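Local coordinates for protein UDP-N-Acetylenolpyruvylglucosamine Reductase (Thermus caldophilus, PDB 2GQU) that probably reduces UDP-N-acetylenolpyruvoylglucosamine to UDP-N-acetylmuramate with NADPH and an FAD cofactor, a step in building the bacterial cell wall, at residues Ala197-Lys202 with Gly233-Asn238. Sequence-based numbering, arbitrary orientation.
Sequences AGCAFK and GNFIVN. With EPU (uridine-diphosphate-2(N-acetylglucosaminyl) butyric acid), chain C.
Asn234 grips Phe201 at both ends of its backbone: OD1 accepts from Phe201 N, which sits tilted off the carbonyl plane (2.9 Å), while ND2 donates in the plane of its own amide to Phe201 O (2.8 Å). With chi1 at -151°, roughly anti to the backbone N, the side chain reaches across to the loop. Amide and Phe201 ring planes are 6° apart, yet OD1 meets the ring edge at CD1, side by side and not stacked. Asn234 O takes a straight bond from Ala200 N (2.8 Å, 170° at the hydrogen). Replacing this asparagine by an alanine would remove both amide atoms and would probably leave Phe201 N and O without these mates, letting the loop beside Cys199 shift. Here the outer strand 235-238 of an antiparallel sheet is joined to the active-site loop of a MurB reductase, where Cys199 is the probable proton donor. Its N binds the ligand carboxylate at O1E (2.8 Å), and SG lies obliquely beside the Phe235 ring, 4.8 Å from the centroid. Gly198 packs over one face of that ring. Farther out, a water bridges Ala197 N and Gly198 O to Ile236 O, Gly233 N holds uracil O4U, and His232 ND1 is hydrogen-bonded to Asn234 N.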
# COMPACT_ATOMS: atom_id res chain seq x y z
N ALA A 197 5.69 6.53 4.72
CA ALA A 197 4.60 5.90 3.96
C ALA A 197 4.87 6.16 2.48
O ALA A 197 3.96 6.45 1.70
CB ALA A 197 3.25 6.42 4.38
N GLY A 198 6.14 6.04 2.11
CA GLY A 198 6.54 6.20 0.72
C GLY A 198 6.36 7.64 0.27
O GLY A 198 6.54 8.57 1.07
N CYS A 199 5.98 7.83 -0.99
CA CYS A 199 5.76 9.17 -1.52
C CYS A 199 4.51 9.79 -0.93
O CYS A 199 3.42 9.23 -1.07
CB CYS A 199 5.66 9.16 -3.03
SG CYS A 199 7.25 9.05 -3.82
N ALA A 200 4.65 10.94 -0.28
CA ALA A 200 3.50 11.63 0.31
C ALA A 200 2.57 12.23 -0.74
O ALA A 200 1.35 12.20 -0.57
CB ALA A 200 3.97 12.72 1.28
N PHE A 201 3.14 12.78 -1.81
CA PHE A 201 2.38 13.47 -2.83
C PHE A 201 2.38 12.70 -4.14
O PHE A 201 3.37 12.08 -4.52
CB PHE A 201 2.92 14.90 -3.04
CG PHE A 201 2.90 15.74 -1.79
CD1 PHE A 201 4.06 15.91 -1.02
CD2 PHE A 201 1.73 16.37 -1.37
CE1 PHE A 201 4.02 16.68 0.15
CE2 PHE A 201 1.69 17.13 -0.21
CZ PHE A 201 2.84 17.29 0.54
N LYS A 202 1.26 12.74 -4.85
CA LYS A 202 1.25 12.19 -6.20
C LYS A 202 2.06 13.09 -7.14
O LYS A 202 2.14 14.29 -6.92
CB LYS A 202 -0.17 12.02 -6.72
CG LYS A 202 -1.13 13.13 -6.37
CD LYS A 202 -2.52 12.89 -6.99
CE LYS A 202 -3.06 11.48 -6.77
NZ LYS A 202 -3.56 11.28 -5.38
N GLY A 233 12.77 14.20 -1.62
CA GLY A 233 11.85 15.25 -1.19
C GLY A 233 10.41 14.82 -0.99
O GLY A 233 9.67 15.45 -0.24
N ASN A 234 10.01 13.75 -1.67
CA ASN A 234 8.63 13.27 -1.56
C ASN A 234 8.44 12.30 -0.39
O ASN A 234 7.35 11.80 -0.17
CB ASN A 234 8.15 12.66 -2.90
CG ASN A 234 6.64 12.81 -3.11
OD1 ASN A 234 5.92 13.40 -2.29
ND2 ASN A 234 6.15 12.27 -4.23
N PHE A 235 9.50 12.04 0.36
CA PHE A 235 9.38 11.16 1.51
C PHE A 235 9.36 12.01 2.77
O PHE A 235 10.33 12.70 3.07
CB PHE A 235 10.53 10.16 1.57
CG PHE A 235 10.37 8.99 0.63
CD1 PHE A 235 10.49 9.16 -0.75
CD2 PHE A 235 10.11 7.73 1.12
CE1 PHE A 235 10.34 8.08 -1.62
CE2 PHE A 235 9.96 6.63 0.26
CZ PHE A 235 10.09 6.81 -1.11
N ILE A 236 8.23 11.99 3.47
CA ILE A 236 8.19 12.52 4.83
C ILE A 236 8.47 11.36 5.73
O ILE A 236 7.83 10.29 5.62
CB ILE A 236 6.83 13.15 5.17
CG1 ILE A 236 6.68 14.49 4.44
CG2 ILE A 236 6.69 13.34 6.70
CD1 ILE A 236 5.25 15.03 4.42
N VAL A 237 9.45 11.54 6.61
CA VAL A 237 9.89 10.46 7.49
C VAL A 237 9.58 10.76 8.98
O VAL A 237 9.45 11.92 9.40
CB VAL A 237 11.39 10.10 7.25
CG1 VAL A 237 11.60 9.63 5.80
CG2 VAL A 237 12.31 11.27 7.57
N ASN A 238 9.42 9.68 9.75
CA ASN A 238 9.19 9.74 11.19
C ASN A 238 10.51 9.42 11.89
O ASN A 238 10.99 8.28 11.84
CB ASN A 238 8.09 8.71 11.56
CG ASN A 238 7.67 8.74 13.04
OD1 ASN A 238 6.69 8.08 13.44
ND2 ASN A 238 8.40 9.48 13.87
N1U EPU C . 15.18 13.44 -7.40
C2U EPU C . 15.62 14.73 -6.98
N3U EPU C . 15.33 15.17 -5.75
C4U EPU C . 14.55 14.47 -4.91
C5U EPU C . 14.01 13.24 -5.27
C6U EPU C . 14.29 12.75 -6.54
O2U EPU C . 16.36 15.40 -7.71
O4U EPU C . 14.30 14.94 -3.78
C1D EPU C . 15.12 13.16 -8.83
C2D EPU C . 15.78 11.79 -8.95
O2D EPU C . 17.21 11.90 -8.96
C3D EPU C . 15.22 11.25 -10.24
C4D EPU C . 13.91 12.01 -10.45
O4D EPU C . 13.84 13.04 -9.46
O3D EPU C . 16.15 11.56 -11.29
C5D EPU C . 12.72 11.07 -10.27
O5D EPU C . 12.83 10.50 -8.96
PA EPU C . 12.41 8.97 -8.70
O1A EPU C . 13.13 8.08 -9.69
O2A EPU C . 12.51 8.66 -7.23
O3A EPU C . 10.84 8.96 -9.12
PB EPU C . 9.62 9.77 -8.44
O1B EPU C . 8.78 10.32 -9.57
O2B EPU C . 10.10 10.71 -7.35
C1 EPU C . 8.06 7.68 -8.53
C2 EPU C . 6.96 7.05 -7.70
C3 EPU C . 7.56 6.13 -6.65
C4 EPU C . 8.30 5.01 -7.38
C5 EPU C . 9.40 5.60 -8.28
C6 EPU C . 10.01 4.54 -9.20
C7 EPU C . 4.94 8.30 -7.92
C8 EPU C . 3.98 9.29 -7.38
N2 EPU C . 6.04 8.06 -7.18
O1 EPU C . 8.82 8.57 -7.73
O3 EPU C . 6.48 5.60 -5.93
O4 EPU C . 8.87 4.09 -6.45
O5 EPU C . 8.88 6.65 -9.11
O6 EPU C . 9.16 4.36 -10.35
O7 EPU C . 4.72 7.75 -8.99
C1E EPU C . 5.24 5.77 -3.87
O1E EPU C . 5.11 5.79 -2.63
O2E EPU C . 4.27 5.84 -4.67
C2E EPU C . 6.54 5.64 -4.48
C3E EPU C . 7.67 5.53 -3.79
O HOH W 1 6.27 9.02 3.74